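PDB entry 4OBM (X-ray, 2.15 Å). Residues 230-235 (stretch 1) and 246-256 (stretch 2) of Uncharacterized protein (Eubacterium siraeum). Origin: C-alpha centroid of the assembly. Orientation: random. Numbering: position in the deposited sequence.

Stretch 1, residues 230-235: FYIPYG
Stretch 2 246-256: DNSWNSAKKAL

A buried serine hydroxyl can organise a whole contact when an extended segment lies along a helix, and the pairing of residues 230-235 with helix 246-256 is a compact example. The first stretch is extended, with phi/psi of -125/138 at Tyr231, -109/106 at Ile232, -59/124 at Pro233 and -110/161 at Tyr234. The second is helical, with phi near -65 and psi near -35 through its middle; Ala252 N donates to Ser248 O at 2.8 Å and Ala255 N to Ser251 O at 3.1 Å. The chains run in opposite directions: Tyr231 CA lies 6.4 Å from Ala252 CA, and Pro233 CA lies 5.6 Å from Ser248 CA. The contact buries 356 Å² in total.

The side chains alternate as far as Ile232 and then turn sideways. The CA-to-CB bond of Tyr231 points toward the helix, those of Phe230 and Ile232 point away, and those of Pro233 and Tyr234 point sideways. From the helix, Ser248, Ser251 and Ala255 point toward the partner.

Ser248 is the hub. Its t rotamer (chi1 -167°) places OG where two polar groups converge. Tyr234 N donates to Ser248 OG at 2.9 Å with an N-H...O angle of 157°, so the hydroxyl accepts a hydrogen bond from a backbone amide of the extended chain. Tyr231 OH and Ser248 OG form a second hydrogen bond of 2.8 Å, in which either could be the donor. Pro233 has no amide hydrogen to offer; it packs beside this hub, its CA 3.2 Å from Ser248 OG, with its ring in the C-gamma exo pucker.

The two tyrosines use different rotamers. Tyr231 is t (chi1 177°, chi2 73°), which extends the ring along the helix so that Ser248 OG lies at its edge while Ala252 CA and Ser251 C lie over one face. The ring and its CB pack against two alanine methyls: Tyr231 CE2 is 3.7 Å from Ala252 CB, and Tyr231 CB is 4.0 Å from Ala255 CB.

Tyr234 is p (chi1 65°, chi2 86°), and this brings the end of a sideways-pointing side chain nearer the helix. Its ring face covers Ser248 CB, 3.8 Å from the ring centroid and 16° off the normal, a CH-pi contact. The same serine thus accepts the amide of Tyr234 at OG and lies under its ring with CB. Farther out, Tyr234 OH reaches 3.5 Å from Asn247 CB, and a water bridges Tyr234 OH (3.0 Å) and Ser251 OG (3.2 Å), the latter side chain being m (chi1 -73°).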

# COMPACT_ATOMS: atom_id res chain seq x y z
N PHE A 230 2.34 8.45 4.41
CA PHE A 230 2.54 8.22 2.99
C PHE A 230 3.47 9.25 2.41
O PHE A 230 3.53 10.38 2.89
CB PHE A 230 1.20 8.16 2.20
CG PHE A 230 0.43 9.44 2.05
CD1 PHE A 230 0.76 10.36 1.06
CD2 PHE A 230 -0.70 9.69 2.82
CE1 PHE A 230 0.03 11.54 0.89
CE2 PHE A 230 -1.44 10.87 2.66
CZ PHE A 230 -1.07 11.78 1.69
N TYR A 231 4.19 8.83 1.38
CA TYR A 231 5.06 9.64 0.54
C TYR A 231 4.60 9.45 -0.92
O TYR A 231 4.30 8.32 -1.32
CB TYR A 231 6.55 9.30 0.72
CG TYR A 231 7.41 10.12 -0.21
CD1 TYR A 231 7.61 11.47 0.02
CD2 TYR A 231 7.87 9.58 -1.41
CE1 TYR A 231 8.29 12.27 -0.90
CE2 TYR A 231 8.55 10.37 -2.34
CZ TYR A 231 8.77 11.71 -2.07
OH TYR A 231 9.45 12.50 -2.96
N ILE A 232 4.54 10.55 -1.70
CA ILE A 232 4.12 10.44 -3.10
C ILE A 232 5.33 10.68 -4.02
O ILE A 232 5.76 11.81 -4.20
CB ILE A 232 2.90 11.34 -3.46
CG1 ILE A 232 1.77 11.27 -2.39
CG2 ILE A 232 2.39 11.07 -4.90
CD1 ILE A 232 0.69 10.16 -2.56
N PRO A 233 5.86 9.60 -4.64
CA PRO A 233 6.96 9.75 -5.60
C PRO A 233 6.56 10.67 -6.78
O PRO A 233 5.52 10.46 -7.42
CB PRO A 233 7.25 8.31 -6.05
CG PRO A 233 6.61 7.44 -5.02
CD PRO A 233 5.43 8.18 -4.53
N TYR A 234 7.34 11.73 -7.00
CA TYR A 234 6.99 12.71 -8.03
C TYR A 234 7.92 12.66 -9.23
O TYR A 234 9.05 12.17 -9.14
CB TYR A 234 6.95 14.13 -7.44
CG TYR A 234 8.28 14.64 -6.94
CD1 TYR A 234 9.18 15.27 -7.81
CD2 TYR A 234 8.65 14.51 -5.61
CE1 TYR A 234 10.42 15.73 -7.36
CE2 TYR A 234 9.87 15.00 -5.14
CZ TYR A 234 10.76 15.59 -6.02
OH TYR A 234 11.97 16.06 -5.57
N GLY A 235 7.46 13.21 -10.34
CA GLY A 235 8.25 13.24 -11.56
C GLY A 235 7.72 14.14 -12.65
O GLY A 235 7.12 15.18 -12.37
N ASP A 246 14.76 11.84 -9.92
CA ASP A 246 15.82 11.26 -9.10
C ASP A 246 15.85 11.83 -7.66
O ASP A 246 16.25 11.12 -6.74
CB ASP A 246 17.19 11.49 -9.76
CG ASP A 246 18.12 10.30 -9.70
OD1 ASP A 246 17.63 9.16 -9.88
OD2 ASP A 246 19.33 10.50 -9.49
N ASN A 247 15.39 13.10 -7.48
CA ASN A 247 15.36 13.79 -6.18
C ASN A 247 14.21 13.30 -5.31
O ASN A 247 14.22 13.54 -4.10
CB ASN A 247 15.28 15.31 -6.37
CG ASN A 247 16.42 15.90 -7.15
OD1 ASN A 247 17.59 15.51 -7.02
ND2 ASN A 247 16.10 16.88 -7.97
N SER A 248 13.22 12.63 -5.91
CA SER A 248 12.09 12.05 -5.21
C SER A 248 12.57 10.84 -4.38
O SER A 248 12.15 10.69 -3.23
CB SER A 248 11.01 11.64 -6.19
OG SER A 248 9.79 11.34 -5.52
N TRP A 249 13.50 10.01 -4.94
CA TRP A 249 14.07 8.83 -4.26
C TRP A 249 14.75 9.21 -2.96
O TRP A 249 14.71 8.42 -2.02
CB TRP A 249 15.06 8.05 -5.16
CG TRP A 249 14.46 7.47 -6.41
CD1 TRP A 249 14.88 7.70 -7.69
CD2 TRP A 249 13.33 6.60 -6.51
NE1 TRP A 249 14.06 7.03 -8.58
CE2 TRP A 249 13.11 6.34 -7.88
CE3 TRP A 249 12.45 6.02 -5.57
CZ2 TRP A 249 12.08 5.51 -8.33
CZ3 TRP A 249 11.42 5.21 -6.02
CH2 TRP A 249 11.24 4.97 -7.38
N ASN A 250 15.35 10.42 -2.89
CA ASN A 250 16.03 10.91 -1.69
C ASN A 250 15.01 11.33 -0.64
O ASN A 250 15.23 11.09 0.55
CB ASN A 250 16.98 12.06 -2.03
CG ASN A 250 18.24 12.06 -1.21
OD1 ASN A 250 18.23 12.26 0.01
ND2 ASN A 250 19.37 11.85 -1.87
N SER A 251 13.88 11.93 -1.07
CA SER A 251 12.80 12.32 -0.16
C SER A 251 12.08 11.07 0.36
O SER A 251 11.72 11.01 1.54
CB SER A 251 11.84 13.30 -0.83
OG SER A 251 12.46 14.56 -0.96
N ALA A 252 11.96 10.04 -0.51
CA ALA A 252 11.37 8.74 -0.20
C ALA A 252 12.22 8.01 0.83
O ALA A 252 11.67 7.44 1.76
CB ALA A 252 11.23 7.90 -1.46
N LYS A 253 13.56 8.08 0.69
CA LYS A 253 14.51 7.46 1.61
C LYS A 253 14.39 8.07 3.00
O LYS A 253 14.39 7.33 3.97
CB LYS A 253 15.94 7.57 1.08
CG LYS A 253 16.32 6.43 0.14
CD LYS A 253 17.62 6.73 -0.58
CE LYS A 253 18.00 5.66 -1.57
NZ LYS A 253 18.52 4.43 -0.91
N LYS A 254 14.22 9.41 3.09
CA LYS A 254 14.05 10.14 4.36
C LYS A 254 12.74 9.71 5.06
O LYS A 254 12.76 9.42 6.25
CB LYS A 254 14.09 11.66 4.12
CG LYS A 254 14.43 12.48 5.37
CD LYS A 254 14.65 13.97 5.05
CE LYS A 254 13.45 14.84 5.35
NZ LYS A 254 12.35 14.65 4.36
N ALA A 255 11.63 9.61 4.29
CA ALA A 255 10.32 9.16 4.76
C ALA A 255 10.37 7.73 5.35
O ALA A 255 9.57 7.42 6.24
CB ALA A 255 9.32 9.20 3.62
N LEU A 256 11.29 6.87 4.85
CA LEU A 256 11.45 5.48 5.32
C LEU A 256 12.66 5.31 6.27
O LEU A 256 12.74 4.31 6.99
CB LEU A 256 11.59 4.50 4.13
CG LEU A 256 10.56 4.59 3.00
CD1 LEU A 256 11.17 4.15 1.68
CD2 LEU A 256 9.28 3.82 3.32
O HOH W 1 11.20 16.85 -2.81